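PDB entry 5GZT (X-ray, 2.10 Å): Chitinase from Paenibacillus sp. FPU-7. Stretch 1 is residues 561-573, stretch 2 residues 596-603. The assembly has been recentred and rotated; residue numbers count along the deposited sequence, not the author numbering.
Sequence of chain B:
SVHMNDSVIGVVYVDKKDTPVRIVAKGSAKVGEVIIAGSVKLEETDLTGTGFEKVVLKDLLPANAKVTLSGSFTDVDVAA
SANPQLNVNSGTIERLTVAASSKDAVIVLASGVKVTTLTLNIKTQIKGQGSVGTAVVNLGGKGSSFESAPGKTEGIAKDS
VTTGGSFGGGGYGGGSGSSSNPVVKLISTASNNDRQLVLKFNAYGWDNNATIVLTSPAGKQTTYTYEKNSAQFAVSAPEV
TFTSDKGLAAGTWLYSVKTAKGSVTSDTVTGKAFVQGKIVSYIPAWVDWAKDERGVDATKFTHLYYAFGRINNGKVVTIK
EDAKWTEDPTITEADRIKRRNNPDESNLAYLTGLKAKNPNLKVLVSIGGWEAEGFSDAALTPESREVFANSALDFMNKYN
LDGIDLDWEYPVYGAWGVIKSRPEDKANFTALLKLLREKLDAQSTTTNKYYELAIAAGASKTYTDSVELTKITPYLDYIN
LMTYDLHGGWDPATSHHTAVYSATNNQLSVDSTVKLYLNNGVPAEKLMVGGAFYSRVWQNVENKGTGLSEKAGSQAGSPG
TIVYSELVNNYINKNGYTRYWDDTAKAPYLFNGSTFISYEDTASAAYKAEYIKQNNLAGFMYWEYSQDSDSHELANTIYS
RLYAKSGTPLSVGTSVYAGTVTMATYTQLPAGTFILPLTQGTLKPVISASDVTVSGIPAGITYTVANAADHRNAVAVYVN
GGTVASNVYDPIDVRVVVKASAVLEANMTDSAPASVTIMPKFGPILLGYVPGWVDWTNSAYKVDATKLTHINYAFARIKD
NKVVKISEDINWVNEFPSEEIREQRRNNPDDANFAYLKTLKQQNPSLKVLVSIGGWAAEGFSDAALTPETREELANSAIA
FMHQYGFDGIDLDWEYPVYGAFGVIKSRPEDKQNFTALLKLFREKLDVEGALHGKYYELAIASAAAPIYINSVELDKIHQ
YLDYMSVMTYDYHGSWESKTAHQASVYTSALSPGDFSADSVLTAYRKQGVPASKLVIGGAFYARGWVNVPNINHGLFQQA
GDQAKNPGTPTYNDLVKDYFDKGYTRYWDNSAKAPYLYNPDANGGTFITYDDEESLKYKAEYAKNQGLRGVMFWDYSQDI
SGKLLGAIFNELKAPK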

# COMPACT_ATOMS: atom_id res chain seq x y z
N THR B 561 22.48 -9.71 -1.26
CA THR B 561 21.50 -8.85 -0.60
C THR B 561 21.70 -8.95 0.91
O THR B 561 22.08 -9.98 1.40
CB THR B 561 20.03 -9.13 -0.91
OG1 THR B 561 19.71 -10.44 -0.48
CG2 THR B 561 19.67 -8.99 -2.42
N ILE B 562 21.50 -7.85 1.61
CA ILE B 562 21.43 -7.82 3.07
C ILE B 562 20.16 -7.08 3.47
O ILE B 562 19.94 -5.97 3.03
CB ILE B 562 22.67 -7.10 3.64
CG1 ILE B 562 23.93 -7.80 3.26
CG2 ILE B 562 22.59 -7.04 5.17
CD1 ILE B 562 25.23 -7.05 3.54
N VAL B 563 19.31 -7.66 4.30
CA VAL B 563 18.01 -7.11 4.61
C VAL B 563 18.20 -5.88 5.52
O VAL B 563 19.24 -5.72 6.21
CB VAL B 563 17.07 -8.16 5.23
CG1 VAL B 563 17.00 -9.44 4.33
CG2 VAL B 563 17.51 -8.54 6.65
N TYR B 564 17.29 -4.92 5.41
CA TYR B 564 17.45 -3.64 6.13
C TYR B 564 17.66 -3.83 7.66
O TYR B 564 18.42 -3.10 8.25
CB TYR B 564 16.21 -2.80 5.93
CG TYR B 564 16.28 -1.37 6.45
CD1 TYR B 564 17.18 -0.44 5.91
CD2 TYR B 564 15.51 -0.98 7.56
CE1 TYR B 564 17.24 0.86 6.42
CE2 TYR B 564 15.54 0.31 8.03
CZ TYR B 564 16.39 1.26 7.47
OH TYR B 564 16.43 2.56 7.93
N SER B 565 16.91 -4.71 8.31
CA SER B 565 17.09 -4.92 9.76
C SER B 565 18.52 -5.27 10.13
O SER B 565 19.03 -4.79 11.13
CB SER B 565 16.16 -6.01 10.27
OG SER B 565 16.32 -7.22 9.52
N GLU B 566 19.18 -6.07 9.30
CA GLU B 566 20.55 -6.43 9.54
C GLU B 566 21.47 -5.23 9.31
O GLU B 566 22.45 -5.04 10.04
CB GLU B 566 20.94 -7.60 8.64
CG GLU B 566 22.41 -7.95 8.59
CD GLU B 566 22.98 -8.46 9.91
OE1 GLU B 566 22.25 -9.04 10.77
OE2 GLU B 566 24.20 -8.23 10.16
N LEU B 567 21.15 -4.40 8.32
CA LEU B 567 21.92 -3.18 8.11
C LEU B 567 21.82 -2.26 9.32
O LEU B 567 22.79 -1.71 9.76
CB LEU B 567 21.51 -2.43 6.82
CG LEU B 567 21.70 -3.13 5.46
CD1 LEU B 567 21.09 -2.24 4.35
CD2 LEU B 567 23.15 -3.42 5.18
N VAL B 568 20.64 -2.08 9.83
CA VAL B 568 20.44 -1.26 11.02
C VAL B 568 21.29 -1.84 12.17
O VAL B 568 22.05 -1.13 12.82
CB VAL B 568 18.96 -1.18 11.37
CG1 VAL B 568 18.76 -0.58 12.74
CG2 VAL B 568 18.18 -0.37 10.30
N ASN B 569 21.16 -3.14 12.41
CA ASN B 569 21.84 -3.75 13.54
C ASN B 569 23.36 -3.69 13.45
O ASN B 569 23.98 -3.45 14.45
CB ASN B 569 21.34 -5.17 13.74
CG ASN B 569 19.89 -5.24 14.28
OD1 ASN B 569 19.29 -4.29 14.78
ND2 ASN B 569 19.36 -6.39 14.17
N ASN B 570 23.96 -3.92 12.27
CA ASN B 570 25.37 -4.18 12.20
C ASN B 570 26.17 -3.38 11.15
O ASN B 570 27.42 -3.45 11.16
CB ASN B 570 25.60 -5.69 11.98
CG ASN B 570 25.04 -6.53 13.12
OD1 ASN B 570 24.26 -7.50 12.95
ND2 ASN B 570 25.38 -6.12 14.28
N TYR B 571 25.49 -2.59 10.30
CA TYR B 571 26.25 -1.92 9.20
C TYR B 571 26.13 -0.38 9.14
O TYR B 571 27.11 0.30 8.85
CB TYR B 571 25.80 -2.46 7.87
CG TYR B 571 26.23 -3.86 7.51
CD1 TYR B 571 25.56 -4.95 8.04
CD2 TYR B 571 27.23 -4.08 6.60
CE1 TYR B 571 25.95 -6.24 7.71
CE2 TYR B 571 27.64 -5.39 6.23
CZ TYR B 571 26.95 -6.46 6.77
OH TYR B 571 27.27 -7.77 6.42
N ILE B 572 24.93 0.15 9.28
CA ILE B 572 24.78 1.60 8.92
C ILE B 572 25.50 2.44 10.01
O ILE B 572 25.07 2.48 11.17
CB ILE B 572 23.32 2.06 8.80
CG1 ILE B 572 22.56 1.29 7.76
CG2 ILE B 572 23.29 3.57 8.44
CD1 ILE B 572 21.02 1.44 7.81
N ASN B 573 26.60 3.04 9.61
CA ASN B 573 27.50 3.77 10.46
C ASN B 573 28.07 2.88 11.57
O ASN B 573 28.34 3.36 12.67
CB ASN B 573 26.85 5.07 10.99
CG ASN B 573 27.85 6.04 11.59
OD1 ASN B 573 28.99 6.14 11.15
ND2 ASN B 573 27.43 6.77 12.65
N PHE B 596 30.51 -2.31 -0.99
CA PHE B 596 29.55 -1.26 -1.30
C PHE B 596 28.12 -1.80 -1.17
O PHE B 596 27.78 -2.88 -1.65
CB PHE B 596 29.77 -0.74 -2.73
CG PHE B 596 28.72 0.16 -3.22
CD1 PHE B 596 27.60 -0.35 -3.78
CD2 PHE B 596 28.85 1.56 -3.12
CE1 PHE B 596 26.62 0.48 -4.25
CE2 PHE B 596 27.85 2.39 -3.57
CZ PHE B 596 26.74 1.86 -4.13
N ILE B 597 27.26 -1.04 -0.48
CA ILE B 597 25.91 -1.51 -0.18
C ILE B 597 24.96 -0.42 -0.61
O ILE B 597 25.00 0.70 -0.05
CB ILE B 597 25.76 -1.78 1.34
CG1 ILE B 597 26.71 -2.89 1.76
CG2 ILE B 597 24.34 -2.15 1.67
CD1 ILE B 597 26.82 -3.31 3.22
N SER B 598 24.05 -0.75 -1.51
CA SER B 598 23.05 0.14 -1.95
C SER B 598 21.79 -0.23 -1.27
O SER B 598 21.43 -1.35 -1.35
CB SER B 598 22.82 0.04 -3.48
OG SER B 598 21.59 0.63 -3.83
N TYR B 599 21.04 0.74 -0.76
CA TYR B 599 19.88 0.43 0.04
C TYR B 599 18.85 1.58 0.03
O TYR B 599 19.01 2.56 -0.72
CB TYR B 599 20.32 -0.00 1.50
CG TYR B 599 20.78 1.11 2.44
CD1 TYR B 599 22.05 1.66 2.32
CD2 TYR B 599 20.00 1.54 3.52
CE1 TYR B 599 22.51 2.67 3.12
CE2 TYR B 599 20.50 2.50 4.39
CZ TYR B 599 21.76 3.05 4.16
OH TYR B 599 22.26 4.02 4.96
N GLU B 600 17.78 1.36 0.77
CA GLU B 600 16.62 2.21 0.86
C GLU B 600 16.52 2.50 2.40
O GLU B 600 16.61 1.58 3.20
CB GLU B 600 15.43 1.37 0.55
CG GLU B 600 14.14 2.12 0.51
CD GLU B 600 13.81 2.68 -0.91
OE1 GLU B 600 14.33 3.74 -1.25
OE2 GLU B 600 13.02 2.06 -1.66
N ASP B 601 16.32 3.76 2.78
CA ASP B 601 16.26 4.16 4.21
C ASP B 601 15.13 5.17 4.36
O ASP B 601 14.25 5.29 3.47
CB ASP B 601 17.64 4.67 4.67
CG ASP B 601 17.99 6.08 4.21
OD1 ASP B 601 17.24 6.64 3.34
OD2 ASP B 601 19.09 6.62 4.65
N THR B 602 15.16 5.91 5.47
CA THR B 602 14.14 6.76 5.81
C THR B 602 14.08 7.92 4.84
O THR B 602 12.97 8.46 4.54
CB THR B 602 14.29 7.25 7.25
OG1 THR B 602 15.59 7.73 7.44
CG2 THR B 602 14.06 6.13 8.22
N ALA B 603 15.24 8.40 4.46
CA ALA B 603 15.30 9.53 3.53
C ALA B 603 14.85 9.18 2.08
O ALA B 603 14.09 9.94 1.47
CB ALA B 603 16.71 10.15 3.52

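No hydrogen bond joins these two stretches, although tyrosines, a glutamate and an aspartate lie along the contact. About 349 Å² of surface, summed over both sides, is buried largely through apolar side-chain packing.

The backbones keep the distance expected of such packing. The CA atoms of Ile562 and Ile597 are 8.4 Å apart and those of Tyr564 and Tyr599 7.7 Å, too far for the main chains to pair directly, so the side chains fill the gap. In the first stretch a weakly bonded strand leads into a helix that begins at Tyr564, with Val563 at the N-cap position. Its carbonyl opens the helical bonding: Leu567 N donates to Val563 O at 3.1 Å, and Val568 N to Tyr564 O at 2.9 Å. This turn places Tyr564 and Leu567 on the side of the helix that meets the second stretch, while Ser565 and Glu566 remain out of reach.

In the strand 596-598, Ile597 points its CA-to-CB bond toward the first stretch and Ser598 points away, the alternation typical of an extended chain. Ile597 consequently meets three partners. Its CD1 lies 4.1 Å from Ile562 CD1 and 3.5 Å from Tyr571 CD2, while its CG2 is 3.9 Å from Leu567 CD2. These are van der Waals distances between carbons, and shielding such groups from water favours the packing.

Tyr599 forms the other large apolar contact. Its CB sits 3.7 Å from Leu567 CD1, so Leu567 packs against both Ile597 and Tyr599; its CD1 also lies 4.2 Å from Ile597 CG2. Farther out on the ring, Tyr599 CE2 is 3.6 Å from Ile572 CD1; the CA-to-CB bond of Ile572 runs sideways, but its m, t rotamer brings the end of the chain nearer. Against Tyr564 the approach is edge to edge: Tyr564 CE1 and Tyr599 CD2 are 4.1 Å apart, each near the plane of the other ring, so the rings do not stack face to face.

Tyr564 also starts sideways and reaches across with its end. Its CE1 comes within 3.4 Å of Glu600 O, bringing an aromatic carbon close to a backbone carbonyl. Its OH is 4.1 Å from Asp601 CA and is hydrogen-bonded elsewhere in the structure, so the polar tip is satisfied without a bond across this contact. The Asp601 side chain instead caps the helix beginning at Thr602, where Ala603 N donates to Asp601 OD1 at 2.9 Å; the 115° N-H...acceptor angle makes this bond weak.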